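Cryptochrome DASH (Arabidopsis thaliana, PDB 2J4D) binds FAD and a folate light antenna, repairs cyclobutane pyrimidine dimers in single-stranded DNA, binds DNA without sequence specificity and may act as a photoreceptor. Local coordinates at residues Trp45-Leu50 with Asp151-Val156; Leu190-Thr195 with Ser336-Asn341; Lys361-Trp366 with Trp409-Glu414. All blocks are in the same frame, centred on the assembly; numbering follows the deposited sequence.

Interaction 1: residues Trp45-Leu50 with Asp151-Val156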
loop_
_atom_site.group_PDB
_atom_site.type_symbol
_atom_site.label_atom_id
_atom_site.label_comp_id
_atom_site.label_asym_id
_atom_site.label_seq_id
_atom_site.Cartn_x
_atom_site.Cartn_y
_atom_site.Cartn_z
ATOM N N TRP A 45 -15.770 -4.643 10.562
ATOM C CA TRP A 45 -14.597 -3.907 11.023
ATOM C C TRP A 45 -13.585 -3.693 9.893
ATOM O O TRP A 45 -12.962 -4.643 9.408
ATOM C CB TRP A 45 -13.977 -4.665 12.207
ATOM C CG TRP A 45 -12.629 -4.181 12.671
ATOM C CD1 TRP A 45 -12.171 -2.898 12.693
ATOM C CD2 TRP A 45 -11.575 -4.994 13.198
ATOM N NE1 TRP A 45 -10.888 -2.860 13.199
ATOM C CE2 TRP A 45 -10.500 -4.133 13.518
ATOM C CE3 TRP A 45 -11.436 -6.371 13.436
ATOM C CZ2 TRP A 45 -9.296 -4.604 14.063
ATOM C CZ3 TRP A 45 -10.242 -6.839 13.979
ATOM C CH2 TRP A 45 -9.187 -5.956 14.286
ATOM N N PHE A 46 -13.451 -2.432 9.485
ATOM C CA PHE A 46 -12.539 -2.024 8.419
ATOM C C PHE A 46 -11.133 -1.746 8.942
ATOM O O PHE A 46 -10.958 -1.199 10.030
ATOM C CB PHE A 46 -13.043 -0.733 7.749
ATOM C CG PHE A 46 -14.146 -0.940 6.734
ATOM C CD1 PHE A 46 -13.841 -1.205 5.399
ATOM C CD2 PHE A 46 -15.483 -0.798 7.098
ATOM C CE1 PHE A 46 -14.846 -1.320 4.437
ATOM C CE2 PHE A 46 -16.505 -0.911 6.145
ATOM C CZ PHE A 46 -16.185 -1.172 4.809
ATOM N N ARG A 47 -10.135 -2.130 8.155
ATOM C CA ARG A 47 -8.747 -1.858 8.492
ATOM C C ARG A 47 -8.088 -1.325 7.227
ATOM O O ARG A 47 -8.218 -0.138 6.933
ATOM C CB ARG A 47 -8.055 -3.109 9.026
ATOM C CG ARG A 47 -8.340 -3.312 10.522
ATOM C CD ARG A 47 -7.296 -4.198 11.206
ATOM N NE ARG A 47 -7.453 -5.589 10.809
ATOM C CZ ARG A 47 -6.770 -6.601 11.326
ATOM N NH1 ARG A 47 -5.859 -6.388 12.268
ATOM N NH2 ARG A 47 -7.029 -7.839 10.919
ATOM N N ASN A 48 -7.399 -2.173 6.468
ATOM C CA ASN A 48 -6.796 -1.696 5.228
ATOM C C ASN A 48 -7.506 -2.312 4.032
ATOM O O ASN A 48 -6.896 -2.893 3.142
ATOM C CB ASN A 48 -5.289 -1.975 5.208
ATOM C CG ASN A 48 -4.497 -0.885 5.933
ATOM O OD1 ASN A 48 -4.382 0.247 5.445
ATOM N ND2 ASN A 48 -3.978 -1.209 7.107
ATOM N N ASP A 49 -8.825 -2.154 4.041
ATOM C CA ASP A 49 -9.705 -2.661 3.000
ATOM C C ASP A 49 -10.796 -1.604 2.836
ATOM O O ASP A 49 -11.990 -1.915 2.806
ATOM C CB ASP A 49 -10.301 -4.008 3.439
ATOM C CG ASP A 49 -10.985 -3.944 4.815
ATOM O OD1 ASP A 49 -10.825 -2.944 5.542
ATOM O OD2 ASP A 49 -11.677 -4.918 5.176
ATOM N N LEU A 50 -10.368 -0.345 2.721
ATOM C CA LEU A 50 -11.295 0.785 2.626
ATOM C C LEU A 50 -11.988 0.938 1.273
ATOM O O LEU A 50 -11.756 1.903 0.538
ATOM C CB LEU A 50 -10.558 2.081 3.001
ATOM C CG LEU A 50 -9.747 1.960 4.301
ATOM C CD1 LEU A 50 -9.076 3.296 4.623
ATOM C CD2 LEU A 50 -10.661 1.512 5.441
ATOM N N ASP A 151 -1.841 -9.412 16.468
ATOM C CA ASP A 151 -1.970 -9.262 17.907
ATOM C C ASP A 151 -3.288 -8.532 18.187
ATOM O O ASP A 151 -4.007 -8.858 19.125
ATOM C CB ASP A 151 -0.796 -8.473 18.477
ATOM C CG ASP A 151 -0.753 -8.524 19.998
ATOM O OD1 ASP A 151 -0.808 -9.642 20.557
ATOM O OD2 ASP A 151 -0.661 -7.454 20.631
ATOM N N VAL A 152 -3.612 -7.543 17.365
ATOM C CA VAL A 152 -4.863 -6.824 17.547
ATOM C C VAL A 152 -6.039 -7.777 17.308
ATOM O O VAL A 152 -7.051 -7.700 18.000
ATOM C CB VAL A 152 -4.954 -5.599 16.613
ATOM C CG1 VAL A 152 -6.339 -4.950 16.734
ATOM C CG2 VAL A 152 -3.866 -4.596 16.995
ATOM N N GLU A 153 -5.907 -8.689 16.344
ATOM C CA GLU A 153 -6.967 -9.667 16.082
ATOM C C GLU A 153 -7.185 -10.497 17.349
ATOM O O GLU A 153 -8.324 -10.766 17.752
ATOM C CB GLU A 153 -6.578 -10.592 14.922
ATOM C CG GLU A 153 -6.444 -9.864 13.602
ATOM C CD GLU A 153 -5.888 -10.730 12.479
ATOM O OE1 GLU A 153 -5.474 -11.884 12.743
ATOM O OE2 GLU A 153 -5.866 -10.244 11.323
ATOM N N ARG A 154 -6.082 -10.906 17.968
ATOM C CA ARG A 154 -6.146 -11.692 19.194
ATOM C C ARG A 154 -6.844 -10.898 20.304
ATOM O O ARG A 154 -7.730 -11.414 20.981
ATOM C CB ARG A 154 -4.733 -12.059 19.658
ATOM C CG ARG A 154 -4.676 -12.703 21.056
ATOM C CD ARG A 154 -3.227 -12.927 21.504
ATOM N NE ARG A 154 -2.535 -11.674 21.816
ATOM C CZ ARG A 154 -2.629 -11.028 22.973
ATOM N NH1 ARG A 154 -3.385 -11.514 23.947
ATOM N NH2 ARG A 154 -1.969 -9.890 23.156
ATOM N N LEU A 155 -6.446 -9.643 20.484
ATOM C CA LEU A 155 -7.039 -8.825 21.539
ATOM C C LEU A 155 -8.529 -8.580 21.305
ATOM O O LEU A 155 -9.321 -8.568 22.256
ATOM C CB LEU A 155 -6.269 -7.512 21.669
ATOM C CG LEU A 155 -4.848 -7.762 22.203
ATOM C CD1 LEU A 155 -3.984 -6.560 21.947
ATOM C CD2 LEU A 155 -4.890 -8.085 23.703
ATOM N N VAL A 156 -8.917 -8.400 20.048
ATOM C CA VAL A 156 -10.329 -8.196 19.735
ATOM C C VAL A 156 -11.103 -9.492 19.988
ATOM O O VAL A 156 -12.192 -9.486 20.569
ATOM C CB VAL A 156 -10.520 -7.766 18.252
ATOM C CG1 VAL A 156 -11.990 -7.855 17.853
ATOM C CG2 VAL A 156 -10.026 -6.339 18.067
#

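Interaction 2: residues Leu190-Thr195 with Ser336-Asn341. With MHF (5,10-methenyl-6,7,8-trihydrofolic acid), chain D.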
loop_
_atom_site.group_PDB
_atom_site.type_symbol
_atom_site.label_atom_id
_atom_site.label_comp_id
_atom_site.label_asym_id
_atom_site.label_seq_id
_atom_site.Cartn_x
_atom_site.Cartn_y
_atom_site.Cartn_z
ATOM N N LEU A 190 6.146 -22.065 1.055
ATOM C CA LEU A 190 6.207 -21.134 -0.066
ATOM C C LEU A 190 7.635 -21.184 -0.608
ATOM O O LEU A 190 8.591 -21.221 0.166
ATOM C CB LEU A 190 5.907 -19.712 0.415
ATOM C CG LEU A 190 5.615 -18.664 -0.658
ATOM C CD1 LEU A 190 4.194 -18.861 -1.145
ATOM C CD2 LEU A 190 5.793 -17.252 -0.087
ATOM N N PRO A 191 7.803 -21.204 -1.940
ATOM C CA PRO A 191 9.157 -21.244 -2.509
ATOM C C PRO A 191 9.939 -19.992 -2.104
ATOM O O PRO A 191 9.375 -18.899 -2.060
ATOM C CB PRO A 191 8.896 -21.289 -4.016
ATOM C CG PRO A 191 7.594 -22.043 -4.098
ATOM C CD PRO A 191 6.786 -21.413 -2.986
ATOM N N ASP A 192 11.227 -20.144 -1.798
ATOM C CA ASP A 192 12.039 -18.988 -1.417
ATOM C C ASP A 192 12.541 -18.216 -2.632
ATOM O O ASP A 192 13.225 -17.202 -2.498
ATOM C CB ASP A 192 13.226 -19.409 -0.543
ATOM C CG ASP A 192 12.819 -19.664 0.904
ATOM O OD1 ASP A 192 11.821 -19.057 1.352
ATOM O OD2 ASP A 192 13.497 -20.452 1.599
ATOM N N VAL A 193 12.206 -18.710 -3.817
ATOM C CA VAL A 193 12.593 -18.057 -5.064
ATOM C C VAL A 193 11.319 -17.595 -5.770
ATOM O O VAL A 193 10.446 -18.401 -6.081
ATOM C CB VAL A 193 13.357 -19.025 -5.980
ATOM C CG1 VAL A 193 13.642 -18.359 -7.326
ATOM C CG2 VAL A 193 14.661 -19.438 -5.305
ATOM N N TYR A 194 11.215 -16.295 -6.015
ATOM C CA TYR A 194 10.028 -15.742 -6.663
ATOM C C TYR A 194 9.648 -16.422 -7.967
ATOM O O TYR A 194 8.476 -16.720 -8.202
ATOM C CB TYR A 194 10.217 -14.253 -6.940
ATOM C CG TYR A 194 9.120 -13.666 -7.808
ATOM C CD1 TYR A 194 7.884 -13.301 -7.266
ATOM C CD2 TYR A 194 9.315 -13.492 -9.178
ATOM C CE1 TYR A 194 6.873 -12.771 -8.076
ATOM C CE2 TYR A 194 8.315 -12.971 -9.992
ATOM C CZ TYR A 194 7.102 -12.613 -9.434
ATOM O OH TYR A 194 6.129 -12.097 -10.249
ATOM N N THR A 195 10.636 -16.647 -8.827
ATOM C CA THR A 195 10.376 -17.264 -10.118
ATOM C C THR A 195 9.642 -18.584 -9.971
ATOM O O THR A 195 8.730 -18.886 -10.743
ATOM C CB THR A 195 11.680 -17.498 -10.892
ATOM O OG1 THR A 195 12.318 -16.237 -11.120
ATOM C CG2 THR A 195 11.389 -18.156 -12.231
ATOM N N SER A 336 5.400 -13.024 4.141
ATOM C CA SER A 336 5.347 -12.460 5.487
ATOM C C SER A 336 4.888 -13.531 6.465
ATOM O O SER A 336 5.345 -13.578 7.610
ATOM C CB SER A 336 4.405 -11.244 5.554
ATOM O OG SER A 336 3.037 -11.608 5.438
ATOM N N ILE A 337 3.991 -14.401 6.014
ATOM C CA ILE A 337 3.497 -15.465 6.872
ATOM C C ILE A 337 4.591 -16.488 7.133
ATOM O O ILE A 337 4.831 -16.884 8.276
ATOM C CB ILE A 337 2.288 -16.176 6.240
ATOM C CG1 ILE A 337 1.180 -15.155 5.968
ATOM C CG2 ILE A 337 1.772 -17.255 7.185
ATOM C CD1 ILE A 337 -0.016 -15.719 5.222
ATOM N N LYS A 338 5.263 -16.920 6.075
ATOM C CA LYS A 338 6.325 -17.904 6.245
ATOM C C LYS A 338 7.472 -17.379 7.106
ATOM O O LYS A 338 8.035 -18.115 7.918
ATOM C CB LYS A 338 6.872 -18.342 4.879
ATOM C CG LYS A 338 7.924 -19.451 4.959
ATOM C CD LYS A 338 8.485 -19.792 3.572
ATOM C CE LYS A 338 9.497 -20.924 3.655
ATOM N NZ LYS A 338 10.162 -21.193 2.350
ATOM N N CYS A 339 7.813 -16.105 6.944
ATOM C CA CYS A 339 8.933 -15.524 7.692
ATOM C C CYS A 339 8.628 -15.072 9.111
ATOM O O CYS A 339 9.517 -15.050 9.962
ATOM C CB CYS A 339 9.510 -14.324 6.937
ATOM S SG CYS A 339 10.233 -14.704 5.325
ATOM N N GLY A 340 7.387 -14.686 9.367
ATOM C CA GLY A 340 7.066 -14.211 10.696
ATOM C C GLY A 340 7.938 -13.005 10.994
ATOM O O GLY A 340 8.281 -12.235 10.085
ATOM N N ASN A 341 8.334 -12.849 12.250
ATOM C CA ASN A 341 9.135 -11.702 12.637
ATOM C C ASN A 341 10.575 -11.677 12.140
ATOM O O ASN A 341 11.280 -10.701 12.364
ATOM C CB ASN A 341 9.087 -11.521 14.153
ATOM C CG ASN A 341 7.679 -11.285 14.654
ATOM O OD1 ASN A 341 6.886 -10.612 13.996
ATOM N ND2 ASN A 341 7.362 -11.821 15.825
HETATM N N1 MHF D . 4.263 -2.646 10.516
HETATM C C2 MHF D . 3.100 -3.380 10.483
HETATM N NA2 MHF D . 2.061 -2.941 9.716
HETATM N N3 MHF D . 2.966 -4.514 11.191
HETATM C C4 MHF D . 3.975 -4.973 11.993
HETATM O O4 MHF D . 3.830 -6.015 12.646
HETATM C C4A MHF D . 5.190 -4.231 12.070
HETATM N N5 MHF D . 6.283 -4.588 12.899
HETATM C C6 MHF D . 7.385 -3.618 13.224
HETATM C C7 MHF D . 7.782 -2.944 11.891
HETATM N N8 MHF D . 6.525 -2.327 11.355
HETATM C C8A MHF D . 5.326 -3.054 11.304
HETATM C C9 MHF D . 8.501 -4.447 13.919
HETATM N N10 MHF D . 8.003 -5.838 13.789
HETATM C C11 MHF D . 6.536 -5.748 13.756
HETATM C C12 MHF D . 9.361 -8.606 16.784
HETATM C C13 MHF D . 10.277 -7.795 16.049
HETATM C C14 MHF D . 9.820 -6.883 15.099
HETATM C C15 MHF D . 8.431 -6.737 14.843
HETATM C C16 MHF D . 7.497 -7.544 15.607
HETATM C C17 MHF D . 7.961 -8.464 16.568
HETATM C C MHF D . 9.897 -9.604 17.749
HETATM O O MHF D . 11.111 -9.707 17.885
HETATM N N MHF D . 9.072 -10.408 18.458
HETATM C CA MHF D . 9.631 -11.400 19.377
HETATM C CB MHF D . 8.653 -11.688 20.515
HETATM C CG MHF D . 8.305 -10.481 21.349
HETATM C CD MHF D . 9.528 -9.841 21.969
HETATM O OE1 MHF D . 10.119 -10.460 22.879
HETATM O OE2 MHF D . 9.908 -8.731 21.531
HETATM C CT MHF D . 9.931 -12.701 18.627
HETATM O O1 MHF D . 9.435 -12.862 17.492
HETATM O O2 MHF D . 10.655 -13.555 19.180
#

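Interaction 3: residues Lys361-Trp366 with Trp409-Glu414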
loop_
_atom_site.group_PDB
_atom_site.type_symbol
_atom_site.label_atom_id
_atom_site.label_comp_id
_atom_site.label_asym_id
_atom_site.label_seq_id
_atom_site.Cartn_x
_atom_site.Cartn_y
_atom_site.Cartn_z
ATOM N N LYS A 361 24.262 10.616 12.191
ATOM C CA LYS A 361 24.642 11.648 11.235
ATOM C C LYS A 361 24.559 11.120 9.810
ATOM O O LYS A 361 24.020 11.786 8.922
ATOM C CB LYS A 361 26.062 12.149 11.508
ATOM C CG LYS A 361 26.132 13.617 11.897
ATOM C CD LYS A 361 27.532 14.182 11.679
ATOM C CE LYS A 361 27.937 14.084 10.211
ATOM N NZ LYS A 361 28.288 15.409 9.622
ATOM N N LEU A 362 25.106 9.931 9.588
ATOM C CA LEU A 362 25.058 9.339 8.261
ATOM C C LEU A 362 23.611 9.143 7.858
ATOM O O LEU A 362 23.209 9.512 6.757
ATOM C CB LEU A 362 25.772 7.992 8.228
ATOM C CG LEU A 362 27.252 8.023 7.854
ATOM C CD1 LEU A 362 27.741 6.600 7.640
ATOM C CD2 LEU A 362 27.443 8.835 6.583
ATOM N N PHE A 363 22.825 8.564 8.758
ATOM C CA PHE A 363 21.418 8.336 8.462
ATOM C C PHE A 363 20.697 9.634 8.100
ATOM O O PHE A 363 19.990 9.703 7.089
ATOM C CB PHE A 363 20.707 7.684 9.652
ATOM C CG PHE A 363 19.222 7.575 9.468
ATOM C CD1 PHE A 363 18.691 6.743 8.487
ATOM C CD2 PHE A 363 18.357 8.370 10.213
ATOM C CE1 PHE A 363 17.313 6.712 8.244
ATOM C CE2 PHE A 363 16.981 8.348 9.980
ATOM C CZ PHE A 363 16.459 7.519 8.993
ATOM N N GLU A 364 20.875 10.670 8.915
ATOM C CA GLU A 364 20.197 11.924 8.638
ATOM C C GLU A 364 20.534 12.532 7.281
ATOM O O GLU A 364 19.680 13.174 6.670
ATOM C CB GLU A 364 20.466 12.929 9.756
ATOM C CG GLU A 364 19.924 12.444 11.093
ATOM C CD GLU A 364 19.994 13.490 12.184
ATOM O OE1 GLU A 364 20.835 14.408 12.076
ATOM O OE2 GLU A 364 19.212 13.380 13.156
ATOM N N SER A 365 21.759 12.325 6.800
ATOM C CA SER A 365 22.152 12.879 5.502
ATOM C C SER A 365 21.370 12.198 4.376
ATOM O O SER A 365 21.035 12.827 3.371
ATOM C CB SER A 365 23.666 12.724 5.271
ATOM O OG SER A 365 24.049 11.364 5.137
ATOM N N TRP A 366 21.092 10.909 4.559
ATOM C CA TRP A 366 20.324 10.113 3.603
ATOM C C TRP A 366 18.875 10.594 3.682
ATOM O O TRP A 366 18.257 10.943 2.678
ATOM C CB TRP A 366 20.397 8.636 4.006
ATOM C CG TRP A 366 19.661 7.657 3.124
ATOM C CD1 TRP A 366 20.075 7.160 1.909
ATOM C CD2 TRP A 366 18.427 6.987 3.428
ATOM N NE1 TRP A 366 19.179 6.218 1.452
ATOM C CE2 TRP A 366 18.159 6.093 2.361
ATOM C CE3 TRP A 366 17.523 7.053 4.500
ATOM C CZ2 TRP A 366 17.024 5.270 2.337
ATOM C CZ3 TRP A 366 16.390 6.230 4.475
ATOM C CH2 TRP A 366 16.156 5.351 3.400
ATOM N N TRP A 409 20.065 -1.724 7.847
ATOM C CA TRP A 409 18.990 -1.574 6.863
ATOM C C TRP A 409 17.617 -1.199 7.418
ATOM O O TRP A 409 16.808 -0.572 6.729
ATOM C CB TRP A 409 18.861 -2.842 6.001
ATOM C CG TRP A 409 18.345 -4.077 6.714
ATOM C CD1 TRP A 409 19.090 -5.054 7.319
ATOM C CD2 TRP A 409 16.972 -4.470 6.871
ATOM N NE1 TRP A 409 18.265 -6.030 7.838
ATOM C CE2 TRP A 409 16.963 -5.694 7.579
ATOM C CE3 TRP A 409 15.751 -3.902 6.480
ATOM C CZ2 TRP A 409 15.774 -6.364 7.906
ATOM C CZ3 TRP A 409 14.564 -4.571 6.807
ATOM C CH2 TRP A 409 14.589 -5.790 7.513
ATOM N N ARG A 410 17.352 -1.565 8.664
ATOM C CA ARG A 410 16.059 -1.259 9.257
ATOM C C ARG A 410 15.870 0.246 9.462
ATOM O O ARG A 410 14.748 0.722 9.604
ATOM C CB ARG A 410 15.906 -2.043 10.566
ATOM C CG ARG A 410 16.003 -3.559 10.327
ATOM C CD ARG A 410 16.177 -4.334 11.605
ATOM N NE ARG A 410 17.373 -3.911 12.319
ATOM C CZ ARG A 410 17.593 -4.159 13.605
ATOM N NH1 ARG A 410 16.698 -4.830 14.317
ATOM N NH2 ARG A 410 18.701 -3.723 14.182
ATOM N N MET A 411 16.962 1.003 9.469
ATOM C CA MET A 411 16.827 2.440 9.622
ATOM C C MET A 411 16.151 2.937 8.354
ATOM O O MET A 411 15.263 3.790 8.402
ATOM C CB MET A 411 18.193 3.110 9.789
ATOM C CG MET A 411 18.853 2.803 11.106
ATOM S SD MET A 411 20.400 3.694 11.288
ATOM C CE MET A 411 19.838 5.135 12.175
ATOM N N GLY A 412 16.574 2.392 7.219
ATOM C CA GLY A 412 15.980 2.781 5.953
ATOM C C GLY A 412 14.553 2.260 5.827
ATOM O O GLY A 412 13.662 2.961 5.334
ATOM N N ALA A 413 14.326 1.033 6.285
ATOM C CA ALA A 413 12.993 0.437 6.215
ATOM C C ALA A 413 11.979 1.190 7.077
ATOM O O ALA A 413 10.826 1.376 6.662
ATOM C CB ALA A 413 13.048 -1.045 6.628
ATOM N N GLU A 414 12.398 1.633 8.265
ATOM C CA GLU A 414 11.495 2.366 9.149
ATOM C C GLU A 414 11.205 3.765 8.632
ATOM O O GLU A 414 10.109 4.303 8.855
ATOM C CB GLU A 414 12.044 2.419 10.589
ATOM C CG GLU A 414 11.823 1.097 11.345
ATOM C CD GLU A 414 12.091 1.168 12.843
ATOM O OE1 GLU A 414 12.279 2.274 13.389
ATOM O OE2 GLU A 414 12.093 0.093 13.479
#

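Interaction 1: residues Trp45-Leu50 with Asp151-Val156
Trp45 swings its indole out beside its own carbonyl carbon (chi1 170°), from the strand toward helix 147-161, where the far corner of the six-membered ring enters between two valines one helical turn apart. CH2 of Trp45 lies 3.9 Å from CG1 of Val152, which sits at the ring edge, and equally far from CG2 of Val156, which approaches obliquely. In Arg47, two residues on, the first torsion sets CG opposite the carbonyl carbon and over one face of the Trp45 ring; a bend at chi3 then turns the guanidinium toward Glu153. Strand 41-46 is the central strand of the parallel sheet in the photolyase alpha/beta domain, with strand order 3-2-1-4-5, and the helix follows the adjacent strand 138-142; the contact thus packs a helix against the sheet in a Rossmann-like arrangement. Beside the apolar packing lies a charged pair. NH2 of Arg47 donates to OE2 of Glu153 at 2.7 Å, a salt bridge with an N-H...O angle of 155°. The oxygen lies in the guanidinium plane and uses its anti lone pair, while the two flat groups are turned 56° apart. Both partners are held a second time: NH2 also reaches the carbonyl of His142 and NH1 that of Glu149, while OE1 of Glu153 pairs with Lys143. A methionine in place of Arg47 would probably leave the buried Glu153 without the arginine's charge opposite it and the His142 and Glu149 carbonyls without this donor. The backbone N of Arg47 is bonded to OD1 of Asp49 at 2.8 Å.

Interaction 2: residues Leu190-Thr195 with Ser336-Asn341
A single lysine, stretched almost fully straight, carries nearly the whole of this contact: all four side-chain torsions of Lys338 lie near 180°, from the backbone to the ammonium. The contact joins the loop leading into helix 194-204 to the last turn of helix 317-339, and so links the N-terminal photolyase region to the FAD-binding domain of the photolyase fold. NZ of Lys338 donates to O of Leu190 at 2.7 Å, nearly along the C=O axis, and to OD1 of Asp192 at 2.9 Å in a salt bridge. The carboxylate is met from above its plane, 53° out of it, and the two side chains cross at about a right angle. The stem of the lysine is apolar company for Leu190, whose CB lies 4.1 Å from CD of Lys338; the leucine itself is buried against Tyr331, Phe334 and Leu335 of helix 317-339. Asp192 and Lys338 also belong to an MHF contact site distinct from the pocket of Asn341. That asparagine follows Gly340, the first residue to leave helical backbone angles, whose positive phi turns the chain toward the antenna pocket. There the amide lies over one face of the folate's benzoyl ring, toward its rim, with CG of Asn341 3.4 Å from C17 of MHF, and ND2 of Asn341 donates to the MHF carboxylate O1 at 2.9 Å, with an N-H...O angle of 162°.

Interaction 3: residues Lys361-Trp366 with Trp409-Glu414
Phe363 and Met411 form the close centre of this helix-helix contact, a Met-aromatic pair in which the methionine reaches the ring obliquely. The sulfur lies 5.1 Å from the ring centroid and 39° off its normal, whereas the terminal methyl comes in at the root of the phenylalanine: CE of Met411 is 3.7 Å from CB of Phe363. A bend at chi3 (94°) directs that methyl back to the ring. Further out, CE1 of Phe363 approaches the carbonyl O of Met411 at 3.6 Å. One turn along, the corner of the Trp366 indole rests on bare backbone, with CH2 3.6 Å from CA of Gly412. A CB on Gly412 would lie only about 3.4 Å from CH2 of Trp366, consistent with a close approach that relies on the bare glycine. Away from this buried seam the helix 360-367 becomes more open, with Lys361 exposed and Glu364 and Ser365 partly so. Both helices belong to the FAD-binding domain. Trp366 is hemmed in by helices 374-386 and 391-404, its NE1 bonded to the carbonyl of Val397, while Ala413 of helix 409-419, facing away, packs on Tyr429 of helix 425-436, which Glu414 also touches.

Followed from the N terminus, the three contacts come in series, each closing before the next opens, so that none nests in or crosses another. Interaction 1 closes a loop of 100 intervening residues within the alpha/beta domain, fixing its central strand to a helix. Interaction 2 then spans 140 residues and is the one that joins two family regions, tying the segment before helix 194-204 to the end of helix 317-339. The next helix, 360-367, opens interaction 3, which closes a shorter, mainly helical loop inside the FAD-binding domain. None touches another: the centres of interactions 1 and 3 lie about 30 Å apart, and the nearest atoms of interactions 2 and 3 about 8 Å.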